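Local coordinates for sigma regulatory family protein-PP2C phosphatase (Chlamydia trachomatis serovar L2, PDB 6MAB) that probably acts as a membrane-bound PP2C-type phosphatase in signalling, with this periplasmic sensor domain thought to respond to TCA-cycle intermediates, at residues A[189-194]-A[198-203]; A[158-163]-A[168-173]; A[99-104]-A[145-150]; A[179-182]-A[187-190]. One frame throughout, in Å; residues are numbered along the deposited sequence.

Interactions 2 and 4 lie on the six-stranded antiparallel sheet and interaction 1 beside it in the following loop, while interaction 3 lies on the five-stranded one, with its centre about 29 Å from that of interaction 2. Interactions 2 and 4 sit on neighbouring strands, 169-174 and 179-182, and interaction 4 runs on into interaction 1 through L189 and V190; I192 CG2 then packs 3.9 Å from I179 CG1. Interactions 1, 3 and 4 are mostly buried, whereas interaction 2 reaches the surface at A161. Their chemistry differs: side-chain amide and hydroxyl in interaction 1, apolar packing with a water in interaction 2, an edge-to-face tyrosine pair in interaction 3, and backbone bonds plus a carboxylate in interaction 4.

Interaction 1: A[189-194]-A[198-203]; sequences LVSIHK and KEQFCD
Q200 reaches across to S191 with its side-chain amide, and this is the polar heart of the contact. NE2 of Q200 donates to OG of S191 at 3.1 Å, with an N-H...O angle of 158° and the hydroxyl lying in the amide plane. A chi1 of 176° swings the serine OG away from its main-chain nitrogen and points it at the glutamine. The same OG accepts from the backbone N of H193, also at 3.1 Å, closing an ST turn, and it bonds to T195 O as well, so three partners grip it. The amide is equally well used: NE2 also bonds N176 O, and OE1 takes the backbone N of S197. With both ends engaged, the amide is fixed against a flip.

Van der Waals contacts are fewer. Atom CD2 of H193 meets Q200 NE2 at 3.4 Å, the nitrogen coming in at the ring edge, with ring and amide planes 43° apart; one face of the imidazole is covered by CG1 of its neighbour I192. Further along, the rim of the F201 ring faces the backbone of L189, CZ standing 4.5 Å from L189 O. An isopropanol molecule, probably from the crystallisation liquor, is bound about 5 Å from the phenylalanine side chain.

Both segments belong to the long loop between strands 179-182 and 224-225. Here I192 packs on L173, while L189 touches H119 and D203 touches R118; the loop spans from strand 169-174 of one sheet to the outermost strand 113-119 of the other.

Interaction 2: A[158-163]-A[168-173]; sequences GLLAAK and VKTAIL
In the last turn of helix 153-160, L159 turns its carbonyl to T170, with a water beside the two. This water lies within bonding distance of three oxygens, 3.2 Å from L159 O and 2.7 Å from both V168 O and T170 OG1; K24 NZ also bonds L159 O. L160 does most of the apolar work. Its side chain crosses that of T170 at about a right angle, with CG 3.6 Å from T170 O and CD1 3.8 Å from T170 CG2. The threonine OG1 sits beside the backbone N (chi1 -55°) and faces the water, which leaves CG2 on the anti position toward the leucine. Farther along the strand, L160 CD1 also approaches I172 CG1 at 4.4 Å. Past A161 the chain has left the helix, and A162 turns its methyl inward: CB rests 3.6 Å from V168 O and 4.0 Å from K169 CG.

The contact thus lays the end of helix 153-160 and its outgoing loop against strand 169-174. That strand runs between 179-182 and 254-261, and T183 OG1 bonds both L160 O and T170 N. The long helix 2-31 closes in as well, its L28 touching L159 and its D16 and N20 touching V168.

Interaction 3: A[99-104]-A[145-150]; sequences KNYNQE and VLYTLS
Two torsions bring Y101 and Y147 together: Y147 extends CG opposite its main-chain N (chi1 178°), lifting its ring off strand 142-151, while Y101 has a chi1 of -111°, away from the staggered positions, that swings its ring across. The result is an edge-to-face, T-shaped pair joining the loop between strands 86-91 and 113-119 to the central strand of the five-stranded antiparallel sheet, whose 2-1-5-4-3 strand order is consistent with a Cache or PAS-like sensor module. The ring centroids are 5.0 Å apart and the planes stand at 64°, with CE2 of Y101 3.6 Å above the centre of the Y147 ring.

For E104, chi1 lays CG 3.8 Å above the middle of the Y101 ring, and the bend at chi2 then takes the carboxylate away to a salt bridge with R207. Its backbone joins in: E104 O lies near the plane of the Y147 ring, 3.7 Å from CE2, and is also bonded by Q131 NE2. N100 OD1 takes the backbone N of N102 in an Asx turn.

Both hydroxyls are well supplied inside this buried site. Y101 OH bonds E74 OE2 and Q96 NE2, and it accepts from a water at 2.9 Å that donates equally to Y147 OH at 2.9 Å. Y147 OH donates at 2.7 Å to a second water, which donates a hydrogen bond to E104 O at 2.9 Å.

Interaction 4: A[179-182]-A[187-190]; sequences ILQA and LDLV
D188 runs alongside Q181, both extending in one direction, with carboxylate and amide planes 30° apart. With CG anti to its own carbonyl carbon (chi1 -69°), D188 turns OD1 to accept the backbone N of A182 at 2.9 Å, on the syn side and 25° out of the carboxylate plane; it takes the strand's N-H where no backbone carbonyl of 187-190 does. Its other oxygen, OD2, takes a water at 2.7 Å that also donates to A182 O. A second water, bound to L180 O and Q181 NE2, reaches OD2 by a weaker bond.

On the apolar side, I179 and L187 cross at a slant: CD1 of I179 meets CB of L187 at 3.9 Å, and the methyl of A182 comes to 4.0 Å from that same L187 CB. The carbonyl of L187 presses close as well, its O 3.3 Å from I179 CB. Two backbone bonds tie I179 to L189 and V190, I179 N to V190 O at 2.9 Å and L189 N to I179 O at 2.7 Å.

Strand 179-182 is an outermost strand of its sheet, so the loop occupies its outer edge, partly by backbone and partly by carboxylate. The donors gathered round D188 would probably stabilise its ionised form.

Interaction 1: A[189-194]-A[198-203]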
loop_
_atom_site.group_PDB
_atom_site.type_symbol
_atom_site.label_atom_id
_atom_site.label_comp_id
_atom_site.label_asym_id
_atom_site.label_seq_id
_atom_site.Cartn_x
_atom_site.Cartn_y
_atom_site.Cartn_z
ATOM N N LEU A 189 -10.546 -0.807 -6.514
ATOM C CA LEU A 189 -11.251 0.255 -5.780
ATOM C C LEU A 189 -12.709 -0.123 -5.503
ATOM O O LEU A 189 -13.623 0.675 -5.664
ATOM C CB LEU A 189 -11.153 1.597 -6.508
ATOM C CG LEU A 189 -9.722 2.151 -6.657
ATOM C CD1 LEU A 189 -9.714 3.469 -7.425
ATOM C CD2 LEU A 189 -9.058 2.333 -5.297
ATOM N N VAL A 190 -12.896 -1.346 -5.039
ATOM C CA VAL A 190 -14.162 -1.894 -4.581
ATOM C C VAL A 190 -13.994 -2.270 -3.121
ATOM O O VAL A 190 -12.912 -2.681 -2.690
ATOM C CB VAL A 190 -14.572 -3.118 -5.431
ATOM C CG1 VAL A 190 -15.782 -3.816 -4.861
ATOM C CG2 VAL A 190 -14.827 -2.665 -6.894
ATOM N N SER A 191 -15.072 -2.122 -2.358
ATOM C CA SER A 191 -15.086 -2.480 -0.947
ATOM C C SER A 191 -15.295 -3.978 -0.727
ATOM O O SER A 191 -16.151 -4.607 -1.351
ATOM C CB SER A 191 -16.191 -1.711 -0.227
ATOM O OG SER A 191 -16.261 -2.136 1.124
ATOM N N ILE A 192 -14.530 -4.545 0.210
ATOM C CA ILE A 192 -14.764 -5.934 0.607
ATOM C C ILE A 192 -15.892 -6.134 1.600
ATOM O O ILE A 192 -16.203 -7.282 1.928
ATOM C CB ILE A 192 -13.512 -6.548 1.249
ATOM C CG1 ILE A 192 -13.184 -5.838 2.566
ATOM C CG2 ILE A 192 -12.341 -6.476 0.265
ATOM C CD1 ILE A 192 -12.141 -6.562 3.407
ATOM N N HIS A 193 -16.497 -5.070 2.123
ATOM C CA HIS A 193 -17.516 -5.197 3.153
ATOM C C HIS A 193 -18.906 -5.273 2.524
ATOM O O HIS A 193 -19.054 -5.283 1.299
ATOM C CB HIS A 193 -17.389 -4.039 4.136
ATOM C CG HIS A 193 -16.068 -4.017 4.836
ATOM N ND1 HIS A 193 -15.606 -5.087 5.572
ATOM C CD2 HIS A 193 -15.095 -3.077 4.884
ATOM C CE1 HIS A 193 -14.404 -4.804 6.048
ATOM N NE2 HIS A 193 -14.071 -3.591 5.644
ATOM N N LYS A 194 -19.952 -5.295 3.370
ATOM C CA LYS A 194 -21.319 -5.330 2.863
ATOM C C LYS A 194 -21.702 -3.997 2.241
ATOM O O LYS A 194 -22.530 -3.957 1.332
ATOM C CB LYS A 194 -22.288 -5.681 3.987
ATOM C CG LYS A 194 -23.757 -5.816 3.567
ATOM C CD LYS A 194 -24.621 -6.233 4.748
ATOM N N LYS A 198 -17.871 6.701 2.161
ATOM C CA LYS A 198 -16.798 7.649 1.879
ATOM C C LYS A 198 -15.651 7.499 2.873
ATOM O O LYS A 198 -14.483 7.618 2.502
ATOM C CB LYS A 198 -17.347 9.079 1.889
ATOM C CG LYS A 198 -17.896 9.548 3.229
ATOM N N GLU A 199 -15.965 7.214 4.133
ATOM C CA GLU A 199 -14.922 7.156 5.155
ATOM C C GLU A 199 -13.925 6.031 4.892
ATOM O O GLU A 199 -12.778 6.102 5.356
ATOM C CB GLU A 199 -15.577 7.009 6.531
ATOM C CG GLU A 199 -16.402 8.235 6.992
ATOM C CD GLU A 199 -17.799 8.373 6.338
ATOM O OE1 GLU A 199 -18.293 7.431 5.665
ATOM O OE2 GLU A 199 -18.418 9.451 6.512
ATOM N N GLN A 200 -14.312 5.006 4.132
ATOM C CA GLN A 200 -13.349 3.973 3.773
ATOM C C GLN A 200 -12.221 4.502 2.913
ATOM O O GLN A 200 -11.153 3.888 2.871
ATOM C CB GLN A 200 -14.011 2.841 3.005
ATOM C CG GLN A 200 -14.899 1.986 3.824
ATOM C CD GLN A 200 -15.429 0.867 2.997
ATOM O OE1 GLN A 200 -16.434 1.017 2.332
ATOM N NE2 GLN A 200 -14.721 -0.252 2.977
ATOM N N PHE A 201 -12.429 5.604 2.207
ATOM C CA PHE A 201 -11.459 6.010 1.211
ATOM C C PHE A 201 -10.415 6.972 1.756
ATOM O O PHE A 201 -9.468 7.310 1.034
ATOM C CB PHE A 201 -12.184 6.609 0.007
ATOM C CG PHE A 201 -12.841 5.575 -0.844
ATOM C CD1 PHE A 201 -12.149 4.952 -1.879
ATOM C CD2 PHE A 201 -14.134 5.170 -0.568
ATOM C CE1 PHE A 201 -12.769 3.973 -2.639
ATOM C CE2 PHE A 201 -14.731 4.201 -1.314
ATOM C CZ PHE A 201 -14.059 3.602 -2.337
ATOM N N CYS A 202 -10.520 7.355 3.033
ATOM C CA CYS A 202 -9.609 8.337 3.601
ATOM C C CYS A 202 -8.165 7.857 3.642
ATOM O O CYS A 202 -7.267 8.695 3.776
ATOM C CB CYS A 202 -10.070 8.711 5.007
ATOM S SG CYS A 202 -11.715 9.446 4.999
ATOM N N ASP A 203 -7.923 6.546 3.558
ATOM C CA ASP A 203 -6.564 6.004 3.590
ATOM C C ASP A 203 -6.212 5.252 2.307
ATOM O O ASP A 203 -5.339 4.367 2.319
ATOM C CB ASP A 203 -6.372 5.091 4.809
ATOM C CG ASP A 203 -7.277 3.858 4.781
ATOM O OD1 ASP A 203 -8.091 3.712 3.846
ATOM O OD2 ASP A 203 -7.167 3.025 5.705
#

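Interaction 2: A[158-163]-A[168-173]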
loop_
_atom_site.group_PDB
_atom_site.type_symbol
_atom_site.label_atom_id
_atom_site.label_comp_id
_atom_site.label_asym_id
_atom_site.label_seq_id
_atom_site.Cartn_x
_atom_site.Cartn_y
_atom_site.Cartn_z
ATOM N N GLY A 158 3.861 -8.954 -11.094
ATOM C CA GLY A 158 4.255 -10.342 -10.909
ATOM C C GLY A 158 3.513 -11.032 -9.776
ATOM O O GLY A 158 3.146 -12.205 -9.895
ATOM N N LEU A 159 3.319 -10.334 -8.653
ATOM C CA LEU A 159 2.648 -10.948 -7.508
ATOM C C LEU A 159 1.165 -11.184 -7.758
ATOM O O LEU A 159 0.573 -12.097 -7.164
ATOM C CB LEU A 159 2.841 -10.096 -6.268
ATOM C CG LEU A 159 4.258 -10.043 -5.691
ATOM C CD1 LEU A 159 4.301 -9.071 -4.522
ATOM C CD2 LEU A 159 4.716 -11.414 -5.226
ATOM N N LEU A 160 0.542 -10.389 -8.630
ATOM C CA LEU A 160 -0.867 -10.583 -8.940
ATOM C C LEU A 160 -1.091 -11.456 -10.173
ATOM O O LEU A 160 -2.238 -11.809 -10.480
ATOM C CB LEU A 160 -1.545 -9.211 -9.127
ATOM C CG LEU A 160 -2.074 -8.553 -7.852
ATOM C CD1 LEU A 160 -1.039 -8.513 -6.790
ATOM C CD2 LEU A 160 -2.585 -7.121 -8.178
ATOM N N ALA A 161 -0.031 -11.817 -10.893
ATOM C CA ALA A 161 -0.185 -12.707 -12.032
ATOM C C ALA A 161 -0.697 -14.071 -11.576
ATOM O O ALA A 161 -0.342 -14.562 -10.501
ATOM C CB ALA A 161 1.147 -12.861 -12.763
ATOM N N ALA A 162 -1.533 -14.688 -12.412
ATOM C CA ALA A 162 -2.124 -15.995 -12.133
ATOM C C ALA A 162 -2.310 -16.726 -13.468
ATOM O O ALA A 162 -3.413 -16.909 -13.971
ATOM C CB ALA A 162 -3.451 -15.859 -11.380
ATOM N N LYS A 163 -1.201 -17.167 -14.064
ATOM C CA LYS A 163 -1.253 -17.805 -15.376
ATOM C C LYS A 163 -1.327 -19.323 -15.303
ATOM O O LYS A 163 -1.963 -19.943 -16.163
ATOM C CB LYS A 163 -0.025 -17.413 -16.203
ATOM N N VAL A 168 -3.325 -19.163 -7.698
ATOM C CA VAL A 168 -4.223 -18.331 -6.910
ATOM C C VAL A 168 -4.096 -16.887 -7.352
ATOM O O VAL A 168 -3.064 -16.442 -7.863
ATOM C CB VAL A 168 -3.964 -18.475 -5.397
ATOM C CG1 VAL A 168 -3.897 -19.950 -5.022
ATOM C CG2 VAL A 168 -2.728 -17.716 -4.976
ATOM N N LYS A 169 -5.168 -16.151 -7.147
ATOM C CA LYS A 169 -5.262 -14.743 -7.482
ATOM C C LYS A 169 -5.067 -13.912 -6.220
ATOM O O LYS A 169 -5.139 -14.431 -5.107
ATOM C CB LYS A 169 -6.617 -14.454 -8.122
ATOM C CG LYS A 169 -6.884 -15.329 -9.343
ATOM C CD LYS A 169 -8.262 -15.083 -9.945
ATOM C CE LYS A 169 -8.541 -16.042 -11.105
ATOM N NZ LYS A 169 -8.374 -17.475 -10.720
ATOM N N THR A 170 -4.801 -12.616 -6.400
ATOM C CA THR A 170 -4.389 -11.769 -5.285
ATOM C C THR A 170 -5.048 -10.399 -5.390
ATOM O O THR A 170 -5.195 -9.851 -6.484
ATOM C CB THR A 170 -2.857 -11.586 -5.264
ATOM O OG1 THR A 170 -2.222 -12.864 -5.248
ATOM C CG2 THR A 170 -2.394 -10.752 -4.049
ATOM N N ALA A 171 -5.402 -9.833 -4.241
ATOM C CA ALA A 171 -5.862 -8.453 -4.139
ATOM C C ALA A 171 -5.121 -7.784 -2.991
ATOM O O ALA A 171 -4.933 -8.384 -1.932
ATOM C CB ALA A 171 -7.351 -8.365 -3.909
ATOM N N ILE A 172 -4.672 -6.556 -3.230
ATOM C CA ILE A 172 -4.055 -5.718 -2.209
ATOM C C ILE A 172 -5.143 -4.843 -1.610
ATOM O O ILE A 172 -5.851 -4.138 -2.350
ATOM C CB ILE A 172 -2.934 -4.857 -2.807
ATOM C CG1 ILE A 172 -1.892 -5.732 -3.509
ATOM C CG2 ILE A 172 -2.309 -3.945 -1.745
ATOM C CD1 ILE A 172 -1.204 -6.754 -2.635
ATOM N N LEU A 173 -5.278 -4.898 -0.283
ATOM C CA LEU A 173 -6.376 -4.268 0.454
ATOM C C LEU A 173 -5.854 -3.132 1.312
ATOM O O LEU A 173 -4.905 -3.310 2.077
ATOM C CB LEU A 173 -7.082 -5.266 1.383
ATOM C CG LEU A 173 -8.172 -6.191 0.886
ATOM C CD1 LEU A 173 -7.866 -6.751 -0.481
ATOM C CD2 LEU A 173 -8.330 -7.279 1.937
HETATM O O HOH W 1 -1.951 -14.031 -7.721
#

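Interaction 3: A[99-104]-A[145-150]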
loop_
_atom_site.group_PDB
_atom_site.type_symbol
_atom_site.label_atom_id
_atom_site.label_comp_id
_atom_site.label_asym_id
_atom_site.label_seq_id
_atom_site.Cartn_x
_atom_site.Cartn_y
_atom_site.Cartn_z
ATOM N N LYS A 99 4.453 23.307 -2.300
ATOM C CA LYS A 99 3.083 22.936 -1.973
ATOM C C LYS A 99 2.948 22.612 -0.491
ATOM O O LYS A 99 3.832 21.994 0.110
ATOM C CB LYS A 99 2.654 21.724 -2.805
ATOM C CG LYS A 99 2.345 22.061 -4.265
ATOM C CD LYS A 99 1.862 20.846 -5.041
ATOM C CE LYS A 99 1.282 21.262 -6.399
ATOM N NZ LYS A 99 0.819 20.067 -7.174
ATOM N N ASN A 100 1.833 23.024 0.100
ATOM C CA ASN A 100 1.497 22.545 1.434
ATOM C C ASN A 100 1.201 21.050 1.383
ATOM O O ASN A 100 0.446 20.586 0.527
ATOM C CB ASN A 100 0.296 23.283 1.992
ATOM C CG ASN A 100 -0.151 22.703 3.312
ATOM O OD1 ASN A 100 -0.815 21.667 3.353
ATOM N ND2 ASN A 100 0.239 23.347 4.403
ATOM N N TYR A 101 1.796 20.295 2.297
ATOM C CA TYR A 101 1.721 18.837 2.270
ATOM C C TYR A 101 1.127 18.286 3.567
ATOM O O TYR A 101 1.379 17.141 3.947
ATOM C CB TYR A 101 3.112 18.259 2.011
ATOM C CG TYR A 101 3.319 17.601 0.669
ATOM C CD1 TYR A 101 2.677 18.058 -0.464
ATOM C CD2 TYR A 101 4.165 16.509 0.546
ATOM C CE1 TYR A 101 2.868 17.456 -1.686
ATOM C CE2 TYR A 101 4.370 15.891 -0.676
ATOM C CZ TYR A 101 3.708 16.387 -1.800
ATOM O OH TYR A 101 3.882 15.795 -3.029
ATOM N N ASN A 102 0.310 19.083 4.254
ATOM C CA ASN A 102 -0.304 18.604 5.489
ATOM C C ASN A 102 -1.129 17.348 5.253
ATOM O O ASN A 102 -1.125 16.431 6.079
ATOM C CB ASN A 102 -1.201 19.685 6.096
ATOM C CG ASN A 102 -0.419 20.802 6.738
ATOM O OD1 ASN A 102 0.799 20.716 6.892
ATOM N ND2 ASN A 102 -1.122 21.847 7.154
ATOM N N GLN A 103 -1.894 17.310 4.160
ATOM C CA GLN A 103 -2.736 16.147 3.903
ATOM C C GLN A 103 -1.914 14.951 3.461
ATOM O O GLN A 103 -2.355 13.815 3.639
ATOM C CB GLN A 103 -3.765 16.448 2.824
ATOM C CG GLN A 103 -5.203 16.400 3.297
ATOM C CD GLN A 103 -5.567 17.601 4.117
ATOM O OE1 GLN A 103 -4.852 17.964 5.051
ATOM N NE2 GLN A 103 -6.680 18.239 3.771
ATOM N N GLU A 104 -0.740 15.189 2.890
ATOM C CA GLU A 104 0.071 14.118 2.327
ATOM C C GLU A 104 0.929 13.429 3.385
ATOM O O GLU A 104 1.329 12.272 3.203
ATOM C CB GLU A 104 0.970 14.686 1.214
ATOM C CG GLU A 104 0.281 14.994 -0.118
ATOM C CD GLU A 104 -0.467 16.339 -0.167
ATOM O OE1 GLU A 104 -0.532 17.079 0.847
ATOM O OE2 GLU A 104 -0.989 16.659 -1.255
ATOM N N VAL A 145 10.458 15.785 6.585
ATOM C CA VAL A 145 10.177 14.419 6.171
ATOM C C VAL A 145 10.730 14.217 4.770
ATOM O O VAL A 145 10.572 15.081 3.908
ATOM C CB VAL A 145 8.663 14.130 6.217
ATOM C CG1 VAL A 145 8.345 12.754 5.603
ATOM C CG2 VAL A 145 8.177 14.206 7.662
ATOM N N LEU A 146 11.416 13.091 4.552
ATOM C CA LEU A 146 11.791 12.652 3.208
ATOM C C LEU A 146 10.652 11.788 2.679
ATOM O O LEU A 146 10.352 10.722 3.237
ATOM C CB LEU A 146 13.102 11.876 3.220
ATOM C CG LEU A 146 13.567 11.420 1.832
ATOM C CD1 LEU A 146 13.837 12.615 0.934
ATOM C CD2 LEU A 146 14.826 10.568 1.928
ATOM N N TYR A 147 9.982 12.289 1.636
ATOM C CA TYR A 147 8.759 11.736 1.086
ATOM C C TYR A 147 9.058 11.166 -0.299
ATOM O O TYR A 147 9.541 11.891 -1.170
ATOM C CB TYR A 147 7.739 12.869 1.022
ATOM C CG TYR A 147 6.376 12.556 0.442
ATOM C CD1 TYR A 147 6.162 12.584 -0.919
ATOM C CD2 TYR A 147 5.293 12.294 1.273
ATOM C CE1 TYR A 147 4.887 12.323 -1.457
ATOM C CE2 TYR A 147 4.024 12.033 0.746
ATOM C CZ TYR A 147 3.835 12.059 -0.613
ATOM O OH TYR A 147 2.583 11.821 -1.152
ATOM N N THR A 148 8.795 9.870 -0.500
ATOM C CA THR A 148 9.004 9.256 -1.807
ATOM C C THR A 148 7.765 8.484 -2.257
ATOM O O THR A 148 7.028 7.891 -1.449
ATOM C CB THR A 148 10.229 8.339 -1.862
ATOM O OG1 THR A 148 10.111 7.323 -0.884
ATOM C CG2 THR A 148 11.510 9.120 -1.614
ATOM N N LEU A 149 7.546 8.538 -3.572
ATOM C CA LEU A 149 6.508 7.798 -4.281
ATOM C C LEU A 149 7.163 6.948 -5.362
ATOM O O LEU A 149 7.906 7.474 -6.197
ATOM C CB LEU A 149 5.502 8.749 -4.934
ATOM C CG LEU A 149 4.770 9.756 -4.055
ATOM C CD1 LEU A 149 3.885 10.655 -4.920
ATOM C CD2 LEU A 149 3.935 9.078 -2.967
ATOM N N SER A 150 6.888 5.647 -5.336
ATOM C CA SER A 150 7.438 4.676 -6.272
ATOM C C SER A 150 6.308 3.841 -6.885
ATOM O O SER A 150 5.453 3.307 -6.162
ATOM C CB SER A 150 8.471 3.775 -5.518
ATOM O OG SER A 150 8.782 2.601 -6.227
HETATM O O HOH W 2 1.913 13.664 -3.226
HETATM O O HOH W 3 0.758 11.049 0.642
#

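Interaction 4: A[179-182]-A[187-190]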
loop_
_atom_site.group_PDB
_atom_site.type_symbol
_atom_site.label_atom_id
_atom_site.label_comp_id
_atom_site.label_asym_id
_atom_site.label_seq_id
_atom_site.Cartn_x
_atom_site.Cartn_y
_atom_site.Cartn_z
ATOM N N ILE A 179 -10.138 -2.460 -2.047
ATOM C CA ILE A 179 -9.119 -3.105 -2.873
ATOM C C ILE A 179 -8.362 -2.049 -3.674
ATOM O O ILE A 179 -8.949 -1.249 -4.398
ATOM C CB ILE A 179 -9.750 -4.171 -3.772
ATOM C CG1 ILE A 179 -10.304 -5.315 -2.904
ATOM C CG2 ILE A 179 -8.731 -4.690 -4.786
ATOM C CD1 ILE A 179 -11.109 -6.361 -3.651
ATOM N N LEU A 180 -7.034 -2.025 -3.531
ATOM C CA LEU A 180 -6.229 -1.096 -4.313
ATOM C C LEU A 180 -5.963 -1.634 -5.711
ATOM O O LEU A 180 -5.957 -0.873 -6.688
ATOM C CB LEU A 180 -4.922 -0.812 -3.588
ATOM C CG LEU A 180 -5.004 -0.248 -2.170
ATOM C CD1 LEU A 180 -3.585 0.050 -1.655
ATOM C CD2 LEU A 180 -5.865 0.985 -2.093
ATOM N N GLN A 181 -5.713 -2.939 -5.823
ATOM C CA GLN A 181 -5.399 -3.566 -7.091
ATOM C C GLN A 181 -5.546 -5.067 -6.927
ATOM O O GLN A 181 -5.170 -5.622 -5.884
ATOM C CB GLN A 181 -3.988 -3.195 -7.545
ATOM C CG GLN A 181 -3.683 -3.574 -8.955
ATOM C CD GLN A 181 -2.479 -2.842 -9.470
ATOM O OE1 GLN A 181 -1.367 -3.361 -9.431
ATOM N NE2 GLN A 181 -2.689 -1.613 -9.954
ATOM N N ALA A 182 -6.086 -5.717 -7.950
ATOM C CA ALA A 182 -6.267 -7.162 -7.909
ATOM C C ALA A 182 -5.973 -7.787 -9.263
ATOM O O ALA A 182 -6.015 -7.126 -10.311
ATOM C CB ALA A 182 -7.701 -7.531 -7.471
ATOM N N LEU A 187 -12.127 -5.687 -9.684
ATOM C CA LEU A 187 -12.199 -5.477 -8.254
ATOM C C LEU A 187 -11.463 -4.236 -7.791
ATOM O O LEU A 187 -11.497 -3.936 -6.591
ATOM C CB LEU A 187 -11.612 -6.674 -7.497
ATOM C CG LEU A 187 -12.147 -8.046 -7.896
ATOM C CD1 LEU A 187 -11.493 -9.113 -7.037
ATOM C CD2 LEU A 187 -13.666 -8.101 -7.763
ATOM N N ASP A 188 -10.790 -3.529 -8.683
ATOM C CA ASP A 188 -10.003 -2.381 -8.261
ATOM C C ASP A 188 -10.915 -1.285 -7.698
ATOM O O ASP A 188 -11.944 -0.922 -8.298
ATOM C CB ASP A 188 -9.165 -1.846 -9.419
ATOM C CG ASP A 188 -8.027 -2.794 -9.830
ATOM O OD1 ASP A 188 -7.870 -3.902 -9.270
ATOM O OD2 ASP A 188 -7.298 -2.408 -10.747
ATOM N N LEU A 189 -10.546 -0.807 -6.514
ATOM C CA LEU A 189 -11.251 0.255 -5.780
ATOM C C LEU A 189 -12.709 -0.123 -5.503
ATOM O O LEU A 189 -13.623 0.675 -5.664
ATOM C CB LEU A 189 -11.153 1.597 -6.508
ATOM C CG LEU A 189 -9.722 2.151 -6.657
ATOM C CD1 LEU A 189 -9.714 3.469 -7.425
ATOM C CD2 LEU A 189 -9.058 2.333 -5.297
ATOM N N VAL A 190 -12.896 -1.346 -5.039
ATOM C CA VAL A 190 -14.162 -1.894 -4.581
ATOM C C VAL A 190 -13.994 -2.270 -3.121
ATOM O O VAL A 190 -12.912 -2.681 -2.690
ATOM C CB VAL A 190 -14.572 -3.118 -5.431
ATOM C CG1 VAL A 190 -15.782 -3.816 -4.861
ATOM C CG2 VAL A 190 -14.827 -2.665 -6.894
HETATM O O HOH W 4 -5.540 -0.498 -9.386
HETATM O O HOH W 5 -5.846 -4.548 -11.606
#